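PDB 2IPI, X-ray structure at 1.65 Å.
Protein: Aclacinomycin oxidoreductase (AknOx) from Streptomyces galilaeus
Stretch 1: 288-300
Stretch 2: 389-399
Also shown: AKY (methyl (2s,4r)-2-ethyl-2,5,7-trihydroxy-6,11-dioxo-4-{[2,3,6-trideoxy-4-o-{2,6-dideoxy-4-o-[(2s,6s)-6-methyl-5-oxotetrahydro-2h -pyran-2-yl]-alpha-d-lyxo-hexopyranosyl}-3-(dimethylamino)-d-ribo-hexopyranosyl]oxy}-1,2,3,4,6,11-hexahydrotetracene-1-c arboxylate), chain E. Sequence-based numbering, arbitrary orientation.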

# COMPACT_ATOMS: atom_id res chain seq x y z
N SER A 288 5.68 4.24 -18.36
CA SER A 288 5.22 5.46 -17.71
C SER A 288 3.70 5.52 -17.58
O SER A 288 3.21 6.47 -16.97
CB SER A 288 5.73 6.69 -18.47
OG SER A 288 7.14 6.75 -18.29
N MET A 289 2.99 4.53 -18.10
CA MET A 289 1.52 4.48 -17.97
C MET A 289 1.09 3.81 -16.69
O MET A 289 1.72 2.85 -16.23
CB MET A 289 0.93 3.74 -19.18
CG MET A 289 -0.53 4.02 -19.49
SD MET A 289 -1.34 2.81 -20.58
CE MET A 289 -1.70 1.50 -19.41
N HIS A 290 0.01 4.27 -16.06
CA HIS A 290 -0.62 3.57 -14.95
C HIS A 290 -2.13 3.43 -15.21
O HIS A 290 -2.74 4.35 -15.77
CB HIS A 290 -0.37 4.30 -13.64
CG HIS A 290 -0.98 3.68 -12.42
ND1 HIS A 290 -2.10 4.21 -11.80
CD2 HIS A 290 -0.66 2.59 -11.69
CE1 HIS A 290 -2.43 3.49 -10.75
NE2 HIS A 290 -1.56 2.49 -10.67
N SER A 291 -2.71 2.30 -14.82
CA SER A 291 -4.16 2.16 -14.86
C SER A 291 -4.66 1.31 -13.69
O SER A 291 -3.96 0.41 -13.24
CB SER A 291 -4.68 1.56 -16.16
OG SER A 291 -4.46 0.17 -16.25
N VAL A 292 -5.87 1.64 -13.29
CA VAL A 292 -6.68 0.91 -12.33
C VAL A 292 -7.99 0.49 -13.01
O VAL A 292 -8.69 1.34 -13.54
CB VAL A 292 -6.99 1.74 -11.09
CG1 VAL A 292 -7.82 0.93 -10.10
CG2 VAL A 292 -5.69 2.22 -10.45
N PHE A 293 -8.27 -0.81 -13.01
CA PHE A 293 -9.54 -1.25 -13.63
C PHE A 293 -10.50 -1.53 -12.49
O PHE A 293 -10.32 -2.51 -11.78
CB PHE A 293 -9.34 -2.42 -14.57
CG PHE A 293 -10.38 -2.55 -15.69
CD1 PHE A 293 -10.14 -3.39 -16.76
CD2 PHE A 293 -11.55 -1.82 -15.65
CE1 PHE A 293 -11.06 -3.50 -17.79
CE2 PHE A 293 -12.49 -1.93 -16.66
CZ PHE A 293 -12.24 -2.78 -17.72
N TYR A 294 -11.50 -0.67 -12.31
CA TYR A 294 -12.43 -0.86 -11.22
C TYR A 294 -13.59 -1.75 -11.70
O TYR A 294 -14.46 -1.25 -12.40
CB TYR A 294 -12.99 0.44 -10.66
CG TYR A 294 -11.97 1.41 -10.12
CD1 TYR A 294 -11.66 2.57 -10.82
CD2 TYR A 294 -11.32 1.16 -8.91
CE1 TYR A 294 -10.73 3.46 -10.33
CE2 TYR A 294 -10.38 2.05 -8.42
CZ TYR A 294 -10.09 3.19 -9.14
OH TYR A 294 -9.17 4.07 -8.65
N LEU A 295 -13.49 -3.01 -11.30
CA LEU A 295 -14.54 -3.97 -11.64
C LEU A 295 -15.65 -3.95 -10.58
O LEU A 295 -15.68 -4.81 -9.71
CB LEU A 295 -13.94 -5.37 -11.82
CG LEU A 295 -12.75 -5.39 -12.78
CD1 LEU A 295 -12.14 -6.77 -12.88
CD2 LEU A 295 -13.21 -4.89 -14.15
N ASN A 296 -16.50 -2.95 -10.70
CA ASN A 296 -17.64 -2.73 -9.84
C ASN A 296 -18.74 -3.78 -10.02
O ASN A 296 -18.83 -4.40 -11.08
CB ASN A 296 -18.26 -1.36 -10.13
CG ASN A 296 -17.32 -0.20 -9.88
OD1 ASN A 296 -16.83 0.01 -8.77
ND2 ASN A 296 -17.08 0.59 -10.91
N SER A 297 -19.57 -3.95 -8.99
CA SER A 297 -20.72 -4.83 -9.06
C SER A 297 -21.85 -4.24 -9.91
O SER A 297 -21.76 -3.07 -10.28
CB SER A 297 -21.25 -5.11 -7.64
OG SER A 297 -20.43 -6.10 -7.01
N ARG A 298 -22.87 -5.04 -10.19
CA ARG A 298 -24.10 -4.70 -10.86
C ARG A 298 -25.11 -4.08 -9.88
O ARG A 298 -26.21 -4.57 -9.62
CB ARG A 298 -24.86 -5.86 -11.52
CG ARG A 298 -25.78 -5.47 -12.66
CD ARG A 298 -26.10 -6.72 -13.47
NE ARG A 298 -26.69 -6.46 -14.78
CZ ARG A 298 -26.42 -7.12 -15.89
NH1 ARG A 298 -25.54 -8.12 -15.89
NH2 ARG A 298 -27.03 -6.77 -17.01
N ALA A 299 -24.70 -2.94 -9.37
CA ALA A 299 -25.53 -1.95 -8.70
C ALA A 299 -24.88 -0.60 -9.00
O ALA A 299 -25.51 0.46 -8.98
CB ALA A 299 -25.68 -2.19 -7.22
N ALA A 300 -23.58 -0.70 -9.30
CA ALA A 300 -22.72 0.45 -9.49
C ALA A 300 -22.98 1.12 -10.84
O ALA A 300 -22.66 2.29 -11.05
CB ALA A 300 -21.27 0.02 -9.39
N GLN A 389 -26.16 -8.38 -1.89
CA GLN A 389 -26.81 -7.23 -1.22
C GLN A 389 -25.76 -6.23 -0.79
O GLN A 389 -26.01 -5.34 0.01
CB GLN A 389 -27.73 -7.68 -0.09
CG GLN A 389 -28.93 -6.76 0.12
CD GLN A 389 -30.16 -7.18 -0.67
OE1 GLN A 389 -30.40 -8.37 -0.88
NE2 GLN A 389 -30.93 -6.20 -1.11
N VAL A 390 -24.55 -6.38 -1.35
CA VAL A 390 -23.41 -5.58 -0.91
C VAL A 390 -22.60 -4.95 -2.05
O VAL A 390 -22.58 -5.44 -3.17
CB VAL A 390 -22.40 -6.43 -0.09
CG1 VAL A 390 -23.00 -7.72 0.45
CG2 VAL A 390 -21.18 -6.74 -0.95
N TRP A 391 -21.94 -3.86 -1.70
CA TRP A 391 -21.09 -3.04 -2.55
C TRP A 391 -19.69 -3.62 -2.72
O TRP A 391 -18.76 -3.17 -2.04
CB TRP A 391 -20.97 -1.63 -1.96
CG TRP A 391 -21.31 -0.54 -2.93
CD1 TRP A 391 -20.47 0.36 -3.50
CD2 TRP A 391 -22.62 -0.25 -3.43
NE1 TRP A 391 -21.17 1.20 -4.33
CE2 TRP A 391 -22.50 0.84 -4.31
CE3 TRP A 391 -23.88 -0.81 -3.22
CZ2 TRP A 391 -23.59 1.39 -4.98
CZ3 TRP A 391 -24.96 -0.26 -3.89
CH2 TRP A 391 -24.81 0.83 -4.76
N GLY A 392 -19.53 -4.60 -3.61
CA GLY A 392 -18.29 -5.28 -3.88
C GLY A 392 -17.59 -4.83 -5.14
O GLY A 392 -18.15 -4.32 -6.13
N GLU A 393 -16.26 -5.00 -5.17
CA GLU A 393 -15.56 -4.69 -6.41
C GLU A 393 -14.15 -5.30 -6.41
O GLU A 393 -13.57 -5.57 -5.36
CB GLU A 393 -15.48 -3.19 -6.67
CG GLU A 393 -14.84 -2.33 -5.58
CD GLU A 393 -13.54 -1.73 -6.11
OE1 GLU A 393 -13.27 -0.52 -5.94
OE2 GLU A 393 -12.81 -2.54 -6.72
N VAL A 394 -13.68 -5.48 -7.64
CA VAL A 394 -12.34 -5.94 -7.93
C VAL A 394 -11.55 -4.91 -8.71
O VAL A 394 -11.92 -4.52 -9.82
CB VAL A 394 -12.39 -7.24 -8.78
CG1 VAL A 394 -10.97 -7.63 -9.19
CG2 VAL A 394 -13.15 -8.31 -8.01
N SER A 395 -10.44 -4.48 -8.14
CA SER A 395 -9.57 -3.54 -8.85
C SER A 395 -8.34 -4.25 -9.39
O SER A 395 -7.67 -5.01 -8.68
CB SER A 395 -9.17 -2.41 -7.91
OG SER A 395 -10.29 -1.68 -7.47
N LEU A 396 -8.02 -4.02 -10.65
CA LEU A 396 -6.81 -4.57 -11.24
C LEU A 396 -5.86 -3.40 -11.56
O LEU A 396 -6.29 -2.47 -12.23
CB LEU A 396 -7.07 -5.38 -12.51
CG LEU A 396 -8.27 -6.32 -12.48
CD1 LEU A 396 -8.60 -6.81 -13.89
CD2 LEU A 396 -8.00 -7.49 -11.55
N TYR A 397 -4.64 -3.48 -11.06
CA TYR A 397 -3.62 -2.46 -11.27
C TYR A 397 -2.53 -2.90 -12.24
O TYR A 397 -1.94 -3.97 -12.07
CB TYR A 397 -2.95 -2.06 -9.94
CG TYR A 397 -3.98 -1.58 -8.95
CD1 TYR A 397 -4.78 -2.48 -8.23
CD2 TYR A 397 -4.16 -0.23 -8.74
CE1 TYR A 397 -5.72 -2.02 -7.33
CE2 TYR A 397 -5.10 0.24 -7.84
CZ TYR A 397 -5.88 -0.66 -7.14
OH TYR A 397 -6.81 -0.18 -6.24
N SER A 398 -2.27 -2.07 -13.24
CA SER A 398 -1.08 -2.28 -14.05
C SER A 398 0.11 -2.20 -13.08
O SER A 398 0.07 -1.34 -12.18
CB SER A 398 -0.97 -1.30 -15.20
OG SER A 398 -0.82 0.04 -14.74
N TYR A 399 1.09 -3.06 -13.24
CA TYR A 399 2.21 -3.19 -12.30
C TYR A 399 3.46 -3.65 -13.04
O TYR A 399 3.56 -3.61 -14.27
CB TYR A 399 1.88 -4.18 -11.18
CG TYR A 399 2.61 -3.96 -9.88
CD1 TYR A 399 3.34 -5.01 -9.31
CD2 TYR A 399 2.60 -2.76 -9.18
CE1 TYR A 399 4.03 -4.87 -8.11
CE2 TYR A 399 3.28 -2.61 -7.98
CZ TYR A 399 3.99 -3.66 -7.45
OH TYR A 399 4.66 -3.50 -6.26
O15 AKY E . -3.53 0.02 -3.79
C42 AKY E . -4.54 0.69 -3.48
C40 AKY E . -5.00 1.77 -4.48
C38 AKY E . -6.26 2.46 -4.13
C39 AKY E . -5.54 0.30 -2.31
C41 AKY E . -6.01 -0.85 -1.82
O14 AKY E . -6.39 1.34 -1.90
C37 AKY E . -7.07 1.94 -3.00
O13 AKY E . -7.98 2.94 -2.60
C35 AKY E . -9.26 2.50 -2.26
C34 AKY E . -10.31 2.84 -3.33
C36 AKY E . -9.76 2.86 -4.65
O11 AKY E . -11.09 4.12 -3.06
C33 AKY E . -9.66 2.94 -0.87
O12 AKY E . -8.71 2.59 0.27
C32 AKY E . -10.22 4.22 -0.81
C31 AKY E . -11.39 4.31 -1.59
O7 AKY E . -17.78 4.12 -2.73
C7 AKY E . -18.58 5.06 -2.01
C8 AKY E . -18.39 6.41 -2.60
C9 AKY E . -19.26 6.57 -3.83
O9 AKY E . -19.01 5.46 -4.62
C13 AKY E . -18.94 7.87 -4.47
C14 AKY E . -17.46 7.76 -4.85
C20 AKY E . -19.99 4.59 -2.14
C19 AKY E . -20.99 5.26 -2.85
C10 AKY E . -20.66 6.64 -3.37
C11 AKY E . -22.30 4.78 -2.86
C18 AKY E . -22.63 3.62 -2.16
C17 AKY E . -21.65 2.93 -1.44
C6 AKY E . -20.34 3.42 -1.45
O6 AKY E . -19.37 2.79 -0.77
C12 AKY E . -23.98 3.18 -2.15
O3 AKY E . -24.87 3.77 -2.79
C15 AKY E . -24.32 2.04 -1.37
C1 AKY E . -25.65 1.65 -1.30
C2 AKY E . -26.05 0.57 -0.51
C3 AKY E . -25.07 -0.13 0.20
C16 AKY E . -23.33 1.35 -0.64
C5 AKY E . -21.99 1.80 -0.68
O5 AKY E . -21.05 1.28 -0.03
C4 AKY E . -23.74 0.26 0.14
O4 AKY E . -22.84 -0.45 0.87
O18 AKY E . -12.47 3.44 -1.20
C45 AKY E . -16.68 3.65 -1.94
C43 AKY E . -20.82 7.60 -2.20
O16 AKY E . -20.55 7.26 -1.04
O17 AKY E . -21.29 8.87 -2.40
C44 AKY E . -22.49 9.02 -1.63
O19 AKY E . -15.90 4.69 -1.40
C47 AKY E . -14.46 2.45 -2.17
N11 AKY E . -14.20 1.23 -1.38
C52 AKY E . -13.58 0.12 -2.01
C51 AKY E . -13.91 1.38 0.00
C46 AKY E . -15.81 2.74 -2.81
C48 AKY E . -13.71 3.75 -1.86
C49 AKY E . -14.54 4.63 -0.93
C50 AKY E . -14.22 4.71 0.56

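Two strands, ending at Asn296 and Ser398, run antiparallel, their directions 161° apart, and the backbone ladder fixes which side chains can meet. Phe293 N to Leu396 O (2.7 Å) and Leu396 N to Phe293 O (3.0 Å) close one hydrogen-bonded pair; Leu295 N to Val394 O (2.6 Å) and Val394 N to Leu295 O (3.0 Å) close the next. At the ends, serine hydroxyls extend the pattern. Ser398, with chi1 at p, brings OG to accept from Ser291 N at 2.9 Å, taking the place of a backbone carbonyl, while Ser297, at m, donates from OG to Gly392 O at 3.0 Å, where its own N makes only a weak bond.

One face is apolar. Leu295, in the m,t rotamer, lays CD1 3.7 Å from CD1 of Leu396, also m,t, a diagonal contact between neighbouring pairs; Phe293, at t, meets Leu396 through CB, and its ring leads away.

The other face carries Val292, Tyr294, Asn296, Glu393, Ser395 and Tyr397, and it is here that AKY lies. With chi1 at m, Tyr397 sets CE2 3.3 Å from Val292 CG2 and OH 3.2 Å from AKY C40. Ser395, at m, donates from OG to Glu393 OE2 (2.8 Å), tying down a carboxylate whose chi2 lies between wells.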